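Local coordinates for protein UTP-glucose-1-phosphate uridylyltransferase 2 (Trypanosoma brucei, PDB 3GUE) that probably catalyses the transfer of a uridylyl group from UTP to alpha-D-glucose 1-phosphate, yielding UDP-glucose and diphosphate, and binds the nucleotide sugar in its GT-A-like domain, at residues K81-L86 with G138-F143; G94-L99 with A373-C378; Q105-F110 with D221-T226. All coordinates share one frame; numbering follows the deposited sequence.

Interaction 1 (K81-L86 with G138-F143). With UPG (uridine-5'-diphosphate-glucose), chain C.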
loop_
_atom_site.group_PDB
_atom_site.type_symbol
_atom_site.label_atom_id
_atom_site.label_comp_id
_atom_site.label_asym_id
_atom_site.label_seq_id
_atom_site.Cartn_x
_atom_site.Cartn_y
_atom_site.Cartn_z
ATOM N N LYS A 81 10.943 0.080 -2.354
ATOM C CA LYS A 81 9.853 0.369 -1.404
ATOM C C LYS A 81 8.994 1.475 -2.006
ATOM O O LYS A 81 9.526 2.524 -2.396
ATOM C CB LYS A 81 10.459 0.801 -0.053
ATOM C CG LYS A 81 10.429 -0.275 1.060
ATOM C CD LYS A 81 9.002 -0.423 1.623
ATOM C CE LYS A 81 8.968 -1.014 3.041
ATOM N NZ LYS A 81 8.630 -2.484 3.036
ATOM N N LEU A 82 7.688 1.227 -2.137
ATOM C CA LEU A 82 6.739 2.227 -2.631
ATOM C C LEU A 82 6.633 3.375 -1.592
ATOM O O LEU A 82 6.532 3.134 -0.387
ATOM C CB LEU A 82 5.365 1.593 -2.891
ATOM C CG LEU A 82 5.309 0.380 -3.844
ATOM C CD1 LEU A 82 3.887 -0.211 -3.979
ATOM C CD2 LEU A 82 5.928 0.681 -5.242
ATOM N N ASN A 83 6.622 4.614 -2.070
ATOM C CA ASN A 83 6.658 5.786 -1.178
ATOM C C ASN A 83 5.977 7.022 -1.798
ATOM O O ASN A 83 6.285 8.157 -1.436
ATOM C CB ASN A 83 8.129 6.077 -0.821
ATOM C CG ASN A 83 8.282 7.059 0.334
ATOM O OD1 ASN A 83 7.634 6.930 1.382
ATOM N ND2 ASN A 83 9.094 8.068 0.126
ATOM N N GLY A 84 5.035 6.782 -2.718
ATOM C CA GLY A 84 4.499 7.828 -3.602
ATOM C C GLY A 84 3.097 8.290 -3.261
ATOM O O GLY A 84 2.645 9.303 -3.773
ATOM N N GLY A 85 2.413 7.584 -2.367
ATOM C CA GLY A 85 1.033 7.933 -2.041
ATOM C C GLY A 85 0.956 9.158 -1.141
ATOM O O GLY A 85 1.954 9.562 -0.530
ATOM N N LEU A 86 -0.243 9.718 -1.035
ATOM C CA LEU A 86 -0.430 11.013 -0.409
ATOM C C LEU A 86 -1.031 10.885 0.972
ATOM O O LEU A 86 -1.030 11.860 1.741
ATOM C CB LEU A 86 -1.304 11.906 -1.279
ATOM C CG LEU A 86 -1.077 11.845 -2.789
ATOM C CD1 LEU A 86 -2.243 12.484 -3.525
ATOM C CD2 LEU A 86 0.253 12.483 -3.153
ATOM N N GLY A 138 10.640 15.567 -1.737
ATOM C CA GLY A 138 11.400 16.562 -0.955
ATOM C C GLY A 138 11.523 16.276 0.540
ATOM O O GLY A 138 12.620 16.376 1.122
ATOM N N GLU A 139 10.387 15.992 1.179
ATOM C CA GLU A 139 10.352 15.588 2.588
ATOM C C GLU A 139 11.133 14.312 2.886
ATOM O O GLU A 139 11.785 14.209 3.937
ATOM C CB GLU A 139 8.903 15.397 3.067
ATOM C CG GLU A 139 8.230 16.677 3.474
ATOM C CD GLU A 139 7.086 16.438 4.408
ATOM O OE1 GLU A 139 5.976 16.935 4.109
ATOM O OE2 GLU A 139 7.285 15.758 5.447
ATOM N N THR A 140 11.012 13.329 1.990
ATOM C CA THR A 140 11.748 12.077 2.076
ATOM C C THR A 140 13.248 12.314 1.944
ATOM O O THR A 140 14.044 11.807 2.758
ATOM C CB THR A 140 11.291 11.029 0.983
ATOM O OG1 THR A 140 9.915 10.720 1.160
ATOM C CG2 THR A 140 12.046 9.749 1.105
ATOM N N LYS A 141 13.640 13.098 0.931
ATOM C CA LYS A 141 15.048 13.418 0.741
ATOM C C LYS A 141 15.619 14.081 1.991
ATOM O O LYS A 141 16.669 13.657 2.483
ATOM C CB LYS A 141 15.280 14.319 -0.485
ATOM C CG LYS A 141 16.767 14.521 -0.778
ATOM C CD LYS A 141 17.041 15.242 -2.096
ATOM C CE LYS A 141 18.505 15.417 -2.253
ATOM N NZ LYS A 141 18.856 15.649 -3.674
ATOM N N ASN A 142 14.912 15.080 2.536
ATOM C CA ASN A 142 15.454 15.811 3.683
ATOM C C ASN A 142 15.518 14.941 4.932
ATOM O O ASN A 142 16.502 15.023 5.682
ATOM C CB ASN A 142 14.732 17.131 3.957
ATOM C CG ASN A 142 15.671 18.189 4.567
ATOM O OD1 ASN A 142 16.545 18.746 3.868
ATOM N ND2 ASN A 142 15.511 18.455 5.871
ATOM N N PHE A 143 14.491 14.098 5.133
ATOM C CA PHE A 143 14.525 13.096 6.204
ATOM C C PHE A 143 15.764 12.197 6.145
ATOM O O PHE A 143 16.399 11.903 7.176
ATOM C CB PHE A 143 13.270 12.214 6.255
ATOM C CG PHE A 143 13.294 11.225 7.413
ATOM C CD1 PHE A 143 12.765 11.574 8.643
ATOM C CD2 PHE A 143 13.886 9.964 7.271
ATOM C CE1 PHE A 143 12.814 10.701 9.719
ATOM C CE2 PHE A 143 13.944 9.089 8.347
ATOM C CZ PHE A 143 13.405 9.463 9.581
HETATM N N1 UPG C . 1.776 4.548 -3.534
HETATM C C2 UPG C . 2.686 5.015 -4.504
HETATM N N3 UPG C . 2.160 5.674 -5.601
HETATM C C4 UPG C . 0.814 5.885 -5.781
HETATM C C5 UPG C . -0.099 5.406 -4.832
HETATM C C6 UPG C . 0.368 4.733 -3.708
HETATM O O2 UPG C . 3.919 4.902 -4.428
HETATM O O4 UPG C . 0.460 6.501 -6.795
HETATM C C1C UPG C . 2.291 3.822 -2.328
HETATM C C2C UPG C . 1.801 4.204 -0.928
HETATM O O2C UPG C . 2.517 5.342 -0.429
HETATM C C3C UPG C . 2.186 2.940 -0.163
HETATM C C4C UPG C . 1.870 1.842 -1.166
HETATM O O4C UPG C . 1.872 2.455 -2.483
HETATM O O3C UPG C . 3.595 2.945 0.061
HETATM C C5C UPG C . 0.448 1.236 -0.931
HETATM O O5C UPG C . -0.601 2.126 -1.200
HETATM P PA UPG C . -1.902 2.190 -0.247
HETATM O O1A UPG C . -1.358 2.248 1.140
HETATM O O2A UPG C . -2.856 3.213 -0.692
HETATM O O3A UPG C . -2.542 0.688 -0.458
HETATM P PB UPG C . -3.632 0.226 -1.573
HETATM O O1B UPG C . -3.134 0.636 -2.897
HETATM O O2B UPG C . -5.021 0.595 -1.155
HETATM O O3B UPG C . -3.551 -1.360 -1.343
HETATM C "C1'" UPG C . -2.293 -2.061 -1.663
HETATM C "C2'" UPG C . -2.575 -3.111 -2.730
HETATM C "C3'" UPG C . -3.652 -4.041 -2.186
HETATM C "C4'" UPG C . -3.128 -4.716 -0.908
HETATM C "C5'" UPG C . -2.725 -3.645 0.138
HETATM C "C6'" UPG C . -1.928 -4.268 1.254
HETATM O "O2'" UPG C . -3.038 -2.504 -3.950
HETATM O "O3'" UPG C . -4.012 -4.971 -3.193
HETATM O "O4'" UPG C . -4.112 -5.579 -0.359
HETATM O "O5'" UPG C . -1.846 -2.627 -0.416
HETATM O "O6'" UPG C . -1.896 -3.371 2.366
#
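Asn-83, on strand 77-83, reaches Thr-140 on helix 137-143, beside the glycine-containing loop, Gly-84 and Gly-85, that holds the uridine in this GT-A-like domain. A single polar pair makes the whole contact. With CG anti to the backbone N (chi1 -167°), the amide of Asn-83 swings away from the nucleotide and toward the helix, and Thr-140 comes to meet it from the opposite direction. ND2 donates to Thr-140 OG1 over 3.0 Å at a bent 143°, and the hydroxyl oxygen lies almost in the amide plane. The methyl CG2 of Thr-140 sits alongside, 3.5 Å from Asn-83 ND2. Both groups are buried and have further partners: Asn-132 OD1 also takes a bond from ND2, Ser-97 OG bonds OD1, and Thr-140 OG1 bonds Thr-136 O, so the amide is gripped at its oxygen and its nitrogen alike. On either side of Asn-83 in sequence the chain follows the ligand. Before it, Leu-82 lays CB and CD1 against the ribose, CD1 standing 3.7 Å from O4C of UDP-glucose. After it, Gly-84 N makes a weak bond to the uracil O2 at 2.8 Å. The next backbone N-H, that of Gly-85 N, donates to the ribose hydroxyl O2C at 3.0 Å.

Interaction 2 (G94-L99 with A373-C378). With UPG (uridine-5'-diphosphate-glucose), chain C.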
loop_
_atom_site.group_PDB
_atom_site.type_symbol
_atom_site.label_atom_id
_atom_site.label_comp_id
_atom_site.label_asym_id
_atom_site.label_seq_id
_atom_site.Cartn_x
_atom_site.Cartn_y
_atom_site.Cartn_z
ATOM N N GLY A 94 1.201 14.280 2.221
ATOM C CA GLY A 94 2.598 13.914 2.046
ATOM C C GLY A 94 2.859 12.512 2.542
ATOM O O GLY A 94 1.917 11.762 2.757
ATOM N N PRO A 95 4.147 12.163 2.722
ATOM C CA PRO A 95 4.546 10.779 2.953
ATOM C C PRO A 95 4.158 10.204 4.324
ATOM O O PRO A 95 4.660 10.651 5.360
ATOM C CB PRO A 95 6.071 10.812 2.748
ATOM C CG PRO A 95 6.480 12.223 3.034
ATOM C CD PRO A 95 5.297 13.092 2.709
ATOM N N LYS A 96 3.283 9.187 4.305
ATOM C CA LYS A 96 2.937 8.419 5.514
ATOM C C LYS A 96 4.158 7.729 6.137
ATOM O O LYS A 96 4.158 7.458 7.306
ATOM C CB LYS A 96 1.859 7.381 5.192
ATOM C CG LYS A 96 1.353 6.578 6.379
ATOM C CD LYS A 96 0.550 5.389 5.885
ATOM C CE LYS A 96 -0.813 5.840 5.358
ATOM N NZ LYS A 96 -1.437 4.840 4.432
ATOM N N SER A 97 5.197 7.474 5.357
ATOM C CA SER A 97 6.414 6.842 5.882
ATOM C C SER A 97 7.149 7.692 6.946
ATOM O O SER A 97 7.942 7.160 7.714
ATOM C CB SER A 97 7.381 6.438 4.730
ATOM O OG SER A 97 7.964 7.581 4.083
ATOM N N LEU A 98 6.898 9.007 6.960
ATOM C CA LEU A 98 7.513 9.921 7.921
ATOM C C LEU A 98 6.706 9.953 9.221
ATOM O O LEU A 98 7.025 10.691 10.166
ATOM C CB LEU A 98 7.673 11.314 7.301
ATOM C CG LEU A 98 8.610 11.326 6.078
ATOM C CD1 LEU A 98 8.831 12.750 5.591
ATOM C CD2 LEU A 98 9.931 10.636 6.384
ATOM N N LEU A 99 5.655 9.137 9.267
ATOM C CA LEU A 99 4.905 8.946 10.519
ATOM C C LEU A 99 5.711 8.166 11.584
ATOM O O LEU A 99 6.372 7.185 11.259
ATOM C CB LEU A 99 3.571 8.258 10.248
ATOM C CG LEU A 99 2.302 9.122 10.206
ATOM C CD1 LEU A 99 2.464 10.338 9.305
ATOM C CD2 LEU A 99 1.116 8.246 9.760
ATOM N N ALA A 373 2.275 -6.282 7.958
ATOM C CA ALA A 373 1.814 -5.380 9.013
ATOM C C ALA A 373 1.372 -4.068 8.341
ATOM O O ALA A 373 2.091 -3.062 8.406
ATOM C CB ALA A 373 2.937 -5.097 10.039
ATOM N N PRO A 374 0.196 -4.080 7.687
ATOM C CA PRO A 374 -0.205 -2.922 6.884
ATOM C C PRO A 374 -0.678 -1.760 7.756
ATOM O O PRO A 374 -1.261 -1.977 8.841
ATOM C CB PRO A 374 -1.418 -3.454 6.101
ATOM C CG PRO A 374 -2.056 -4.430 7.067
ATOM C CD PRO A 374 -0.838 -5.141 7.665
ATOM N N VAL A 375 -0.449 -0.548 7.266
ATOM C CA VAL A 375 -1.064 0.666 7.842
ATOM C C VAL A 375 -1.699 1.466 6.712
ATOM O O VAL A 375 -0.996 2.215 6.010
ATOM C CB VAL A 375 -0.031 1.537 8.615
ATOM C CG1 VAL A 375 -0.687 2.867 9.121
ATOM C CG2 VAL A 375 0.582 0.716 9.818
ATOM N N LYS A 376 -3.015 1.259 6.532
ATOM C CA LYS A 376 -3.839 1.989 5.571
ATOM C C LYS A 376 -4.632 3.074 6.294
ATOM O O LYS A 376 -4.961 4.124 5.709
ATOM C CB LYS A 376 -4.866 1.052 4.903
ATOM C CG LYS A 376 -4.350 -0.268 4.419
ATOM C CD LYS A 376 -3.532 -0.088 3.170
ATOM C CE LYS A 376 -2.052 -0.161 3.463
ATOM N NZ LYS A 376 -1.326 -0.345 2.180
ATOM N N THR A 377 -4.895 2.825 7.575
ATOM C CA THR A 377 -5.740 3.703 8.385
ATOM C C THR A 377 -5.113 4.017 9.755
ATOM O O THR A 377 -4.096 3.427 10.148
ATOM C CB THR A 377 -7.125 3.067 8.662
ATOM O OG1 THR A 377 -6.943 1.913 9.486
ATOM C CG2 THR A 377 -7.848 2.693 7.371
ATOM N N CYS A 378 -5.748 4.942 10.471
ATOM C CA CYS A 378 -5.321 5.326 11.810
ATOM C C CYS A 378 -5.589 4.180 12.795
ATOM O O CYS A 378 -4.829 4.025 13.741
ATOM C CB CYS A 378 -6.002 6.626 12.265
ATOM S SG CYS A 378 -5.396 8.167 11.538
HETATM N N1 UPG C . 1.776 4.548 -3.534
HETATM C C2 UPG C . 2.686 5.015 -4.504
HETATM N N3 UPG C . 2.160 5.674 -5.601
HETATM C C4 UPG C . 0.814 5.885 -5.781
HETATM C C5 UPG C . -0.099 5.406 -4.832
HETATM C C6 UPG C . 0.368 4.733 -3.708
HETATM O O2 UPG C . 3.919 4.902 -4.428
HETATM O O4 UPG C . 0.460 6.501 -6.795
HETATM C C1C UPG C . 2.291 3.822 -2.328
HETATM C C2C UPG C . 1.801 4.204 -0.928
HETATM O O2C UPG C . 2.517 5.342 -0.429
HETATM C C3C UPG C . 2.186 2.940 -0.163
HETATM C C4C UPG C . 1.870 1.842 -1.166
HETATM O O4C UPG C . 1.872 2.455 -2.483
HETATM O O3C UPG C . 3.595 2.945 0.061
HETATM C C5C UPG C . 0.448 1.236 -0.931
HETATM O O5C UPG C . -0.601 2.126 -1.200
HETATM P PA UPG C . -1.902 2.190 -0.247
HETATM O O1A UPG C . -1.358 2.248 1.140
HETATM O O2A UPG C . -2.856 3.213 -0.692
HETATM O O3A UPG C . -2.542 0.688 -0.458
HETATM P PB UPG C . -3.632 0.226 -1.573
HETATM O O1B UPG C . -3.134 0.636 -2.897
HETATM O O2B UPG C . -5.021 0.595 -1.155
HETATM O O3B UPG C . -3.551 -1.360 -1.343
HETATM C "C1'" UPG C . -2.293 -2.061 -1.663
HETATM C "C2'" UPG C . -2.575 -3.111 -2.730
HETATM C "C3'" UPG C . -3.652 -4.041 -2.186
HETATM C "C4'" UPG C . -3.128 -4.716 -0.908
HETATM C "C5'" UPG C . -2.725 -3.645 0.138
HETATM C "C6'" UPG C . -1.928 -4.268 1.254
HETATM O "O2'" UPG C . -3.038 -2.504 -3.950
HETATM O "O3'" UPG C . -4.012 -4.971 -3.193
HETATM O "O4'" UPG C . -4.112 -5.579 -0.359
HETATM O "O5'" UPG C . -1.846 -2.627 -0.416
HETATM O "O6'" UPG C . -1.896 -3.371 2.366
HETATM O O HOH W 1 -3.945 5.993 3.699
#
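At the phosphate side of the nucleotide-sugar site, Lys-96, predicted to bind UTP, meets the backbone beside Lys-376, which holds UDP-glucose. The loop before strand 100-102 here touches the loop that leads into helix 378-385. A fully extended first torsion (chi1 -176°) carries the Lys-96 chain out from a 3-10 turn until it bends at chi3, which brings the ammonium group to the opposite backbone. There NZ donates to Val-375 O over 3.1 Å, tilted 20° from the carbonyl plane. A water carries the link one residue further, accepting from Lys-96 NZ at 2.9 Å and donating to Lys-376 O. Farther back along the chain, CD of Lys-96 lies 4.3 Å from CG1 of Val-375. The side chain of Lys-376 sets off from its CA away from Lys-96 and folds twice, at chi2 and chi3, to put NZ among the ligand oxygens: 2.8 Å from O1A of the alpha phosphate, and 3.1 Å from the bridging O3A. It also bonds the glucose O6', while Asp-221 supplies a salt bridge that would help to balance its charge. Lys-96 NZ and Lys-376 NZ stand 5.7 Å apart, lysines gathered beside the phosphates, as expected of a nucleotide-binding site.

Interaction 3 (Q105-F110 with D221-T226)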
loop_
_atom_site.group_PDB
_atom_site.type_symbol
_atom_site.label_atom_id
_atom_site.label_comp_id
_atom_site.label_asym_id
_atom_site.label_seq_id
_atom_site.Cartn_x
_atom_site.Cartn_y
_atom_site.Cartn_z
ATOM N N GLN A 105 11.062 6.336 16.042
ATOM C CA GLN A 105 11.408 5.810 14.709
ATOM C C GLN A 105 10.184 5.837 13.788
ATOM O O GLN A 105 9.098 5.404 14.170
ATOM C CB GLN A 105 11.993 4.379 14.799
ATOM C CG GLN A 105 13.173 4.214 15.800
ATOM C CD GLN A 105 14.407 4.991 15.392
ATOM O OE1 GLN A 105 14.521 6.190 15.654
ATOM N NE2 GLN A 105 15.358 4.304 14.768
ATOM N N THR A 106 10.358 6.403 12.605
ATOM C CA THR A 106 9.296 6.460 11.583
ATOM C C THR A 106 9.313 5.151 10.790
ATOM O O THR A 106 10.170 4.288 11.042
ATOM C CB THR A 106 9.514 7.607 10.584
ATOM O OG1 THR A 106 10.753 7.395 9.909
ATOM C CG2 THR A 106 9.531 9.022 11.292
ATOM N N PHE A 107 8.412 5.038 9.810
ATOM C CA PHE A 107 8.345 3.864 8.920
ATOM C C PHE A 107 9.685 3.853 8.155
ATOM O O PHE A 107 10.259 2.797 7.910
ATOM C CB PHE A 107 7.184 3.962 7.905
ATOM C CG PHE A 107 5.795 3.596 8.454
ATOM C CD1 PHE A 107 5.314 2.289 8.378
ATOM C CD2 PHE A 107 4.962 4.575 8.998
ATOM C CE1 PHE A 107 4.040 1.957 8.867
ATOM C CE2 PHE A 107 3.684 4.257 9.486
ATOM C CZ PHE A 107 3.223 2.951 9.421
ATOM N N LEU A 108 10.200 5.048 7.830
ATOM C CA LEU A 108 11.378 5.167 6.972
ATOM C C LEU A 108 12.672 4.833 7.709
ATOM O O LEU A 108 13.608 4.298 7.109
ATOM C CB LEU A 108 11.432 6.548 6.273
ATOM C CG LEU A 108 12.396 6.763 5.091
ATOM C CD1 LEU A 108 12.384 5.627 4.030
ATOM C CD2 LEU A 108 12.082 8.107 4.458
ATOM N N ASP A 109 12.726 5.170 9.001
ATOM C CA ASP A 109 13.748 4.666 9.929
ATOM C C ASP A 109 13.830 3.156 9.858
ATOM O O ASP A 109 14.893 2.614 9.551
ATOM C CB ASP A 109 13.438 5.075 11.374
ATOM C CG ASP A 109 13.791 6.497 11.654
ATOM O OD1 ASP A 109 14.975 6.865 11.413
ATOM O OD2 ASP A 109 12.880 7.240 12.096
ATOM N N PHE A 110 12.710 2.481 10.144
ATOM C CA PHE A 110 12.631 1.004 10.046
ATOM C C PHE A 110 13.048 0.403 8.691
ATOM O O PHE A 110 13.795 -0.570 8.674
ATOM C CB PHE A 110 11.284 0.468 10.548
ATOM C CG PHE A 110 11.160 0.495 12.045
ATOM C CD1 PHE A 110 11.945 -0.346 12.828
ATOM C CD2 PHE A 110 10.265 1.374 12.680
ATOM C CE1 PHE A 110 11.860 -0.326 14.235
ATOM C CE2 PHE A 110 10.162 1.404 14.065
ATOM C CZ PHE A 110 10.957 0.546 14.856
ATOM N N ASP A 221 4.380 1.352 4.011
ATOM C CA ASP A 221 3.720 1.175 5.328
ATOM C C ASP A 221 3.863 -0.241 5.938
ATOM O O ASP A 221 3.584 -0.445 7.121
ATOM C CB ASP A 221 2.235 1.546 5.246
ATOM C CG ASP A 221 1.453 0.648 4.276
ATOM O OD1 ASP A 221 0.857 -0.348 4.726
ATOM O OD2 ASP A 221 1.463 0.918 3.067
ATOM N N ASN A 222 4.365 -1.191 5.152
ATOM C CA ASN A 222 4.468 -2.590 5.583
ATOM C C ASN A 222 5.875 -2.933 6.009
ATOM O O ASN A 222 6.724 -3.249 5.184
ATOM C CB ASN A 222 4.016 -3.560 4.472
ATOM C CG ASN A 222 4.123 -5.029 4.900
ATOM O OD1 ASN A 222 4.236 -5.335 6.092
ATOM N ND2 ASN A 222 4.073 -5.940 3.934
ATOM N N LEU A 223 6.112 -2.888 7.313
ATOM C CA LEU A 223 7.448 -3.070 7.858
ATOM C C LEU A 223 7.679 -4.559 8.151
ATOM O O LEU A 223 8.669 -4.944 8.770
ATOM C CB LEU A 223 7.619 -2.171 9.097
ATOM C CG LEU A 223 7.553 -0.647 8.824
ATOM C CD1 LEU A 223 7.543 0.134 10.107
ATOM C CD2 LEU A 223 8.733 -0.219 7.959
ATOM N N GLY A 224 6.765 -5.400 7.679
ATOM C CA GLY A 224 6.949 -6.860 7.794
ATOM C C GLY A 224 7.599 -7.499 6.568
ATOM O O GLY A 224 8.085 -8.640 6.632
ATOM N N ALA A 225 7.562 -6.774 5.447
ATOM C CA ALA A 225 8.046 -7.253 4.147
ATOM C C ALA A 225 9.501 -7.722 4.253
ATOM O O ALA A 225 10.317 -7.091 4.923
ATOM C CB ALA A 225 7.881 -6.159 3.070
ATOM N N THR A 226 9.782 -8.882 3.677
ATOM C CA THR A 226 11.112 -9.471 3.730
ATOM C C THR A 226 11.522 -10.003 2.352
ATOM O O THR A 226 10.734 -10.640 1.640
ATOM C CB THR A 226 11.246 -10.574 4.879
ATOM O OG1 THR A 226 12.609 -10.956 5.042
ATOM C CG2 THR A 226 10.416 -11.847 4.585
#
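Phe-107, the first residue of helix 107-122, meets the loop after strand 214-219 at Asp-221 and Leu-223, and the residue before it sets how the helix begins. Thr-106 is the N-cap: its OG1 accepts from Asp-109 N, while Asp-109 OD2 takes the backbone N of Thr-106 through its anti lone pair at 2.7 Å, completing a capping box. From this fixed start Phe-107 points to the loop, a chi1 of -80° setting CG opposite the carbonyl carbon and carrying the ring out to the loop backbone. The ring turns an edge to that backbone, with CE1 3.0 Å from Asp-221 O near the ring plane, a close approach of an aromatic C-H to a carbonyl oxygen. Its CD1 also touches CD1 of Leu-223 at 3.5 Å, the two side chains crossing at about a right angle. One turn on, Phe-110 offers CB to Leu-223 CD2 at 3.7 Å, and the leucine methyls thus reach both phenylalanines. Within the loop, Asn-222 OD1 accepts from Gly-224 N at 3.0 Å, an Asx turn that bends the chain just around Leu-223. Asp-221 sends its carboxylate the other way, to Val-375 N and Lys-376 NZ. Around this apolar joint, Val-101 of strand 100-102 packs on both phenylalanines, while Leu-108 packs on Thr-140 and Phe-143 of helix 137-143.

In the fold
All three contacts are buried, but their chemistry differs with what they face, the ligand or the apolar interior. Interactions 1 and 2 rely on polar groups, an amide-hydroxyl pair near the uridine in one, and lysines with a bridging water near the diphosphate in the other. Interaction 3 is chiefly apolar, a helix start packed on a loop, though Asp-221 brings it to the pocket. Helix 137-143 of interaction 1 also packs on the 94-99 loop of interaction 2, Phe-143 against Leu-98, and on the start of helix 107-122 in interaction 3. Asn-222 of interaction 3 ties to both others, its O to Lys-81 NZ and its OD1 to Ala-373 N. In sequence, interaction 3 is nested within the loop that interaction 2 closes.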